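Local coordinates for IroE protein (Escherichia coli, PDB 2GZS), which hydrolyses the trilactone siderophore enterobactin and its C-glucosylated forms to linear trimers, preferring the iron-free molecules, at residues Q65-E68 against K69-V73; I138-Q141 against R142-L145; T187-P191 against L192-T196; I223-T226 against L227-K231. All coordinates share one frame; numbering follows the deposited sequence.

Contact 1. Residues Q65-E68 against K69-V73; sequences QLSE and KTPPV
The ammonium NZ of K69 and the amide NE2 of Q65 share one water. It accepts from K69 NZ at 2.7 Å and from Q65 NE2 at 2.9 Å. The two side chains run side by side and point the same way. Q65 NE2 and K69 NZ, both donors, are 4.0 Å apart, and the water can serve each. Q65 reaches the water with CG anti to its backbone N (chi1 -174°) and a bend at chi2.

After helix 60-66 the chain turns through a type I beta turn from L66 to K69. The turn is closed by K69 N bonding to L66 O at 3.3 Å, with the donor above the carbonyl plane. S67 OG turns back along the helix to bond L63 O.

Two prolines then lie against the turn. P71 CB and CD each come to 3.5 Å from L66 O, and P71 N has no hydrogen to offer that oxygen. P72 crosses the L66 side chain at about a right angle, with P72 CD 4.0 Å from L66 CD1. L66 and P72 are buried, and both also pack on helix 247-262. From V73 the chain continues as strand 73-79 of the central sheet.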
# COMPACT_ATOMS: atom_id res chain seq x y z
N GLN A 65 -0.62 10.28 -17.22
CA GLN A 65 -1.79 9.44 -17.38
C GLN A 65 -2.80 9.55 -16.23
O GLN A 65 -3.99 9.53 -16.30
CB GLN A 65 -1.34 7.97 -17.59
CG GLN A 65 -2.49 7.02 -17.91
CD GLN A 65 -3.14 7.34 -19.28
OE1 GLN A 65 -2.37 7.64 -20.20
NE2 GLN A 65 -4.45 7.27 -19.35
N LEU A 66 -2.22 9.62 -14.98
CA LEU A 66 -3.09 9.88 -13.84
C LEU A 66 -3.91 11.14 -13.95
O LEU A 66 -5.05 11.23 -13.52
CB LEU A 66 -2.23 9.98 -12.54
CG LEU A 66 -1.51 8.67 -12.15
CD1 LEU A 66 -0.67 8.96 -10.89
CD2 LEU A 66 -2.41 7.50 -11.88
N SER A 67 -3.21 12.11 -14.59
CA SER A 67 -3.89 13.41 -14.72
C SER A 67 -4.96 13.38 -15.80
O SER A 67 -5.70 14.35 -16.02
CB SER A 67 -2.79 14.43 -15.02
OG SER A 67 -1.83 14.55 -14.01
N GLU A 68 -5.11 12.29 -16.56
CA GLU A 68 -6.18 12.21 -17.56
C GLU A 68 -7.51 11.96 -16.91
O GLU A 68 -8.59 12.20 -17.43
CB GLU A 68 -5.94 11.06 -18.58
CG GLU A 68 -4.76 11.24 -19.53
CD GLU A 68 -4.87 12.38 -20.53
OE1 GLU A 68 -5.95 12.54 -21.12
OE2 GLU A 68 -3.89 13.12 -20.73
N LYS A 69 -7.50 11.38 -15.71
CA LYS A 69 -8.69 11.05 -14.96
C LYS A 69 -8.68 11.90 -13.70
O LYS A 69 -8.56 13.13 -13.85
CB LYS A 69 -8.75 9.52 -14.70
CG LYS A 69 -9.13 8.86 -16.04
CD LYS A 69 -8.43 7.54 -16.29
CE LYS A 69 -9.08 6.70 -17.38
NZ LYS A 69 -8.28 6.42 -18.60
N THR A 70 -8.80 11.36 -12.52
CA THR A 70 -8.75 12.12 -11.28
C THR A 70 -7.42 11.87 -10.56
O THR A 70 -7.36 10.91 -9.79
CB THR A 70 -9.92 11.69 -10.38
OG1 THR A 70 -11.14 11.91 -11.11
CG2 THR A 70 -10.04 12.55 -9.13
N PRO A 71 -6.36 12.61 -10.78
CA PRO A 71 -5.04 12.26 -10.23
C PRO A 71 -5.12 12.28 -8.73
O PRO A 71 -5.69 13.15 -8.06
CB PRO A 71 -4.05 13.29 -10.81
CG PRO A 71 -4.93 14.46 -11.13
CD PRO A 71 -6.25 13.86 -11.60
N PRO A 72 -4.50 11.24 -8.11
CA PRO A 72 -4.51 11.20 -6.65
C PRO A 72 -3.35 11.93 -6.00
O PRO A 72 -2.29 12.05 -6.62
CB PRO A 72 -4.35 9.65 -6.40
CG PRO A 72 -3.45 9.25 -7.54
CD PRO A 72 -3.90 10.04 -8.73
N VAL A 73 -3.55 12.29 -4.73
CA VAL A 73 -2.39 12.53 -3.88
C VAL A 73 -1.63 11.20 -3.62
O VAL A 73 -2.32 10.18 -3.39
CB VAL A 73 -2.79 13.18 -2.57
CG1 VAL A 73 -1.70 13.37 -1.54
CG2 VAL A 73 -3.39 14.60 -2.90
O HOH W 1 -5.97 6.00 -17.17

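Contact 2. Residues I138-Q141 against R142-L145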
# COMPACT_ATOMS: atom_id res chain seq x y z
N ILE A 138 -9.01 16.26 0.69
CA ILE A 138 -8.88 14.81 0.44
C ILE A 138 -10.25 14.17 0.48
O ILE A 138 -11.02 14.47 1.40
CB ILE A 138 -7.99 14.19 1.53
CG1 ILE A 138 -6.57 14.73 1.51
CG2 ILE A 138 -8.05 12.66 1.36
CD1 ILE A 138 -5.89 14.53 0.17
N ASP A 139 -10.55 13.34 -0.51
CA ASP A 139 -11.77 12.56 -0.50
C ASP A 139 -11.56 11.32 0.39
O ASP A 139 -10.93 10.36 -0.10
CB ASP A 139 -12.17 12.10 -1.88
CG ASP A 139 -13.54 11.45 -1.88
OD1 ASP A 139 -14.05 11.04 -0.83
OD2 ASP A 139 -14.13 11.36 -2.97
N ARG A 140 -12.09 11.43 1.57
CA ARG A 140 -11.71 10.36 2.53
C ARG A 140 -12.28 9.03 2.11
O ARG A 140 -11.74 7.96 2.44
CB ARG A 140 -12.07 10.73 3.97
CG ARG A 140 -11.12 11.79 4.51
CD ARG A 140 -11.68 12.38 5.80
NE ARG A 140 -10.72 13.27 6.46
CZ ARG A 140 -10.96 13.82 7.66
NH1 ARG A 140 -12.12 13.57 8.27
NH2 ARG A 140 -10.06 14.62 8.23
N GLN A 141 -13.35 9.02 1.35
CA GLN A 141 -13.90 7.72 0.91
C GLN A 141 -13.00 7.07 -0.11
O GLN A 141 -13.27 5.93 -0.49
CB GLN A 141 -15.31 7.98 0.37
CG GLN A 141 -16.25 8.59 1.43
CD GLN A 141 -17.69 8.46 0.94
OE1 GLN A 141 -18.28 9.40 0.40
NE2 GLN A 141 -18.19 7.24 1.11
N ARG A 142 -11.98 7.74 -0.61
CA ARG A 142 -11.10 7.32 -1.68
C ARG A 142 -9.67 7.27 -1.12
O ARG A 142 -8.74 7.56 -1.87
CB ARG A 142 -11.14 8.29 -2.87
CG ARG A 142 -12.52 8.33 -3.57
CD ARG A 142 -12.59 7.29 -4.66
NE ARG A 142 -12.16 7.67 -5.98
CZ ARG A 142 -12.28 8.71 -6.77
NH1 ARG A 142 -12.95 9.81 -6.43
NH2 ARG A 142 -11.71 8.68 -7.99
N ARG A 143 -9.53 6.93 0.14
CA ARG A 143 -8.20 6.72 0.74
C ARG A 143 -7.76 5.28 0.57
O ARG A 143 -8.50 4.38 0.99
CB ARG A 143 -8.25 7.10 2.22
CG ARG A 143 -6.87 7.07 2.86
CD ARG A 143 -7.02 7.46 4.30
NE ARG A 143 -7.22 8.89 4.65
CZ ARG A 143 -8.16 9.24 5.54
NH1 ARG A 143 -8.97 8.41 6.20
NH2 ARG A 143 -8.35 10.51 5.87
N GLY A 144 -6.60 5.10 -0.06
CA GLY A 144 -6.15 3.69 -0.31
C GLY A 144 -4.75 3.51 0.24
O GLY A 144 -4.01 4.38 0.61
N LEU A 145 -4.42 2.18 0.34
CA LEU A 145 -3.14 1.70 0.88
C LEU A 145 -2.58 0.65 -0.09
O LEU A 145 -3.37 -0.24 -0.45
CB LEU A 145 -3.40 1.10 2.28
CG LEU A 145 -2.09 0.47 2.91
CD1 LEU A 145 -1.11 1.56 3.29
CD2 LEU A 145 -2.55 -0.29 4.15
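D139 holds CG anti to its backbone N (chi1 -172°), which sets the carboxylate beside R142 CG. R142, bent at chi2 and chi3 (both -90°), makes its closer approach with the aliphatic part, R142 CG lying 3.5 Å from D139 OD2. The salt bridge from D139 OD2 to R142 NH1 is long, at 4.0 Å. OD2 lies at the edge of the guanidinium, near its plane, and the carboxylate stands almost perpendicular to that plane.

The other carboxylate oxygen, D139 OD1, accepts from Q141 N at 3.1 Å, making an Asx turn. Two overlapping type I beta turns, D139 to R142 and R140 to R143, carry the chain round the corner between strands 138-139 and 143-148. R142 N bonds to D139 O at 2.9 Å; the R143 N to R140 O bond is weak. With an alanine at D139, Q141 N would probably lose its acceptor in the Asx turn, and R142 the carboxylate of its long salt bridge.

R140 and R143 lie side by side, R140 CB over one face of the R143 guanidinium. R140 NE comes to 3.7 Å from R143 NH2, two like charges; E133, in a salt bridge with R143 NH2, probably offsets them.

Contact 3. Residues T187-P191 against L192-T196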
# COMPACT_ATOMS: atom_id res chain seq x y z
N THR A 187 -10.68 -14.62 5.32
CA THR A 187 -11.94 -15.21 4.92
C THR A 187 -12.78 -15.58 6.17
O THR A 187 -13.91 -15.99 5.93
CB THR A 187 -11.75 -16.47 4.03
OG1 THR A 187 -10.95 -17.46 4.71
CG2 THR A 187 -10.95 -16.12 2.77
N ALA A 188 -12.28 -15.40 7.37
CA ALA A 188 -13.03 -15.70 8.58
C ALA A 188 -13.88 -14.52 9.07
O ALA A 188 -14.55 -14.67 10.09
CB ALA A 188 -12.09 -16.12 9.70
N VAL A 189 -13.75 -13.36 8.37
CA VAL A 189 -14.42 -12.19 8.92
C VAL A 189 -15.92 -12.34 8.96
O VAL A 189 -16.55 -13.13 8.25
CB VAL A 189 -14.15 -10.94 8.04
CG1 VAL A 189 -12.69 -10.55 8.07
CG2 VAL A 189 -14.62 -11.23 6.64
N GLU A 190 -16.57 -11.57 9.85
CA GLU A 190 -18.03 -11.68 9.91
C GLU A 190 -18.74 -11.09 8.71
O GLU A 190 -18.18 -10.13 8.13
CB GLU A 190 -18.52 -10.93 11.16
CG GLU A 190 -18.00 -11.49 12.47
CD GLU A 190 -16.63 -10.92 12.81
OE1 GLU A 190 -15.98 -10.26 11.95
OE2 GLU A 190 -16.21 -11.14 13.97
N PRO A 191 -19.88 -11.59 8.30
CA PRO A 191 -20.65 -11.03 7.18
C PRO A 191 -20.86 -9.54 7.36
O PRO A 191 -21.20 -9.14 8.49
CB PRO A 191 -22.00 -11.76 7.20
CG PRO A 191 -21.52 -13.13 7.67
CD PRO A 191 -20.57 -12.83 8.80
N LEU A 192 -20.69 -8.79 6.30
CA LEU A 192 -21.09 -7.40 6.14
C LEU A 192 -20.18 -6.42 6.87
O LEU A 192 -20.17 -5.26 6.48
CB LEU A 192 -22.55 -7.20 6.61
CG LEU A 192 -23.56 -8.08 5.85
CD1 LEU A 192 -24.97 -7.52 6.11
CD2 LEU A 192 -23.28 -8.20 4.37
N GLN A 193 -19.41 -6.81 7.86
CA GLN A 193 -18.68 -5.77 8.62
C GLN A 193 -17.56 -5.19 7.79
O GLN A 193 -17.03 -4.11 8.06
CB GLN A 193 -18.14 -6.44 9.89
CG GLN A 193 -17.19 -5.63 10.75
CD GLN A 193 -17.99 -4.50 11.47
OE1 GLN A 193 -18.82 -3.80 10.91
NE2 GLN A 193 -17.68 -4.40 12.75
N PHE A 194 -17.08 -5.90 6.74
CA PHE A 194 -15.98 -5.38 5.94
C PHE A 194 -16.45 -4.84 4.62
O PHE A 194 -15.66 -4.63 3.68
CB PHE A 194 -14.94 -6.54 5.74
CG PHE A 194 -14.22 -6.82 7.06
CD1 PHE A 194 -12.91 -6.42 7.29
CD2 PHE A 194 -14.88 -7.47 8.10
CE1 PHE A 194 -12.28 -6.62 8.48
CE2 PHE A 194 -14.30 -7.67 9.32
CZ PHE A 194 -12.99 -7.24 9.54
N CYS A 195 -17.78 -4.61 4.52
CA CYS A 195 -18.34 -4.11 3.27
C CYS A 195 -17.82 -2.75 2.82
O CYS A 195 -17.89 -2.45 1.62
CB CYS A 195 -19.87 -4.09 3.33
SG CYS A 195 -20.59 -2.98 4.57
N THR A 196 -17.32 -1.90 3.70
CA THR A 196 -16.80 -0.62 3.20
C THR A 196 -15.32 -0.63 2.90
O THR A 196 -14.67 0.40 2.71
CB THR A 196 -17.03 0.43 4.31
OG1 THR A 196 -16.37 0.03 5.52
CG2 THR A 196 -18.51 0.50 4.68
O HOH W 2 -17.65 -8.64 5.76
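V189 and F194 meet across a bend of the chain, where L192 has a positive phi (76°) and begins a type I beta turn to C195. V189 CG1 lies over one face of the F194 ring, 3.6 Å from its centroid and 16° off the normal, a CH-pi contact. V189 CB also comes within 3.5 Å of F194 CE2, so the valine presses on the rim as well. F194 has CG anti to the carbonyl carbon (chi1 -71°), which places the ring against V189.

The carboxylate of E190 is nearly coplanar with the ring and stands at its edge, with OE1 of E190 4.1 Å from F194 CE2. A water bridges the backbone across the bend. It donates to E190 O at 2.8 Å and accepts from F194 N at 3.0 Å. A serine in place of F194 would probably strip V189 of its aromatic cover and open a gap beside W159, whose ring meets that of F194. On the backbone side, K233 NZ bonds to V189 O and to T187 O.

This surface loop joins helix 179-187 to strand 198-203, one of the helix-to-strand connections of an alpha/beta-hydrolase fold.

Contact 4. Residues I223-T226 against L227-K231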
# COMPACT_ATOMS: atom_id res chain seq x y z
N ILE A 223 -6.92 -17.85 -4.25
CA ILE A 223 -7.54 -16.53 -4.45
C ILE A 223 -8.95 -16.67 -4.92
O ILE A 223 -9.85 -15.93 -4.48
CB ILE A 223 -6.72 -15.75 -5.49
CG1 ILE A 223 -5.32 -15.41 -5.00
CG2 ILE A 223 -7.49 -14.50 -5.91
CD1 ILE A 223 -4.45 -14.85 -6.11
N HIS A 224 -9.26 -17.64 -5.79
CA HIS A 224 -10.65 -17.70 -6.21
C HIS A 224 -11.55 -18.08 -5.05
O HIS A 224 -12.65 -17.51 -4.94
CB HIS A 224 -10.85 -18.65 -7.41
CG HIS A 224 -10.20 -17.97 -8.61
ND1 HIS A 224 -10.51 -16.68 -8.98
CD2 HIS A 224 -9.26 -18.37 -9.48
CE1 HIS A 224 -9.81 -16.31 -10.03
NE2 HIS A 224 -9.05 -17.33 -10.36
N THR A 225 -11.09 -18.99 -4.18
CA THR A 225 -11.98 -19.28 -3.05
C THR A 225 -12.13 -18.03 -2.18
O THR A 225 -13.23 -17.74 -1.68
CB THR A 225 -11.37 -20.38 -2.18
OG1 THR A 225 -11.40 -21.58 -2.98
CG2 THR A 225 -12.14 -20.63 -0.89
N THR A 226 -11.00 -17.33 -2.00
CA THR A 226 -11.00 -16.14 -1.15
C THR A 226 -12.03 -15.15 -1.68
O THR A 226 -12.86 -14.67 -0.91
CB THR A 226 -9.62 -15.49 -1.09
OG1 THR A 226 -8.74 -16.34 -0.34
CG2 THR A 226 -9.67 -14.17 -0.32
N LEU A 227 -11.99 -14.88 -2.97
CA LEU A 227 -12.99 -13.96 -3.54
C LEU A 227 -14.42 -14.43 -3.36
O LEU A 227 -15.34 -13.63 -3.08
CB LEU A 227 -12.70 -13.73 -5.03
CG LEU A 227 -11.43 -13.09 -5.54
CD1 LEU A 227 -11.60 -12.77 -7.04
CD2 LEU A 227 -11.01 -11.83 -4.82
N THR A 228 -14.64 -15.74 -3.53
CA THR A 228 -15.95 -16.33 -3.39
C THR A 228 -16.49 -16.13 -1.98
O THR A 228 -17.63 -15.66 -1.82
CB THR A 228 -15.88 -17.84 -3.69
OG1 THR A 228 -15.46 -18.04 -5.03
CG2 THR A 228 -17.26 -18.49 -3.54
N ILE A 229 -15.69 -16.50 -0.97
CA ILE A 229 -16.13 -16.31 0.41
C ILE A 229 -16.33 -14.82 0.72
O ILE A 229 -17.33 -14.47 1.35
CB ILE A 229 -15.16 -16.99 1.40
CG1 ILE A 229 -15.18 -18.51 1.16
CG2 ILE A 229 -15.52 -16.74 2.85
CD1 ILE A 229 -14.20 -19.25 2.10
N LEU A 230 -15.39 -13.97 0.30
CA LEU A 230 -15.55 -12.55 0.67
C LEU A 230 -16.78 -11.97 0.03
O LEU A 230 -17.55 -11.21 0.66
CB LEU A 230 -14.30 -11.78 0.27
CG LEU A 230 -13.06 -12.08 1.13
CD1 LEU A 230 -11.88 -11.25 0.68
CD2 LEU A 230 -13.39 -11.84 2.61
N LYS A 231 -17.07 -12.32 -1.21
CA LYS A 231 -18.30 -11.83 -1.85
C LYS A 231 -19.53 -12.25 -1.09
O LYS A 231 -20.45 -11.44 -0.89
CB LYS A 231 -18.35 -12.47 -3.25
CG LYS A 231 -17.82 -11.52 -4.31
CD LYS A 231 -16.32 -11.29 -4.25
CE LYS A 231 -15.68 -12.07 -5.38
NZ LYS A 231 -15.30 -11.23 -6.54
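I223 and L227 sit one turn apart on helix 219-232, which packs against the central sheet of the alpha/beta-hydrolase fold. On the inner side I223 CG2 meets L227 CG at 4.2 Å, and both residues touch F239 of strand 237-241. T226 and L230 lie side by side and point the same way, with T226 CG2 3.8 Å from L230 CD1. Setting CG2 anti to the backbone N lets T226 offer this methyl to L230, while its OG1 bonds back to K222 O. T226 also packs on L183 and T187 of helix 179-187.

The outer side is looser. T225 CG2 and I229 CD1 approach to 3.9 Å along a more exposed flank. H224 is exposed, and its ring meets L227 CD1 only obliquely.

Regular helical bonds run beneath both sides. L227 N bonds to I223 O at 2.8 Å, nearly straight, and I229 N to T225 O at 2.8 Å. At the solvent side one carbonyl takes two donors. H224 O accepts from T228 N at 3.0 Å and from the hydroxyl T228 OG1 at 2.9 Å. The two donors reach the oxygen from opposite faces of the carbonyl plane.

How the contacts relate
The four contacts follow one another along the chain, each closing before the next opens. All lie around one eight-stranded mixed sheet. Contacts 1 and 2 lead into strands 73-79 and 143-148, which flank strand 43-48. Their centres are 14 Å apart, and they touch where V73 meets I138. Contacts 3 and 4 form a second pair, with centres 12 Å apart. They touch through T187 and I229, among others. Contacts 1 and 3 are about 30 Å apart between centres. All four lie away from the active-site residues S149 and H247, on turns, a loop and a helix that connect the strands of the sheet.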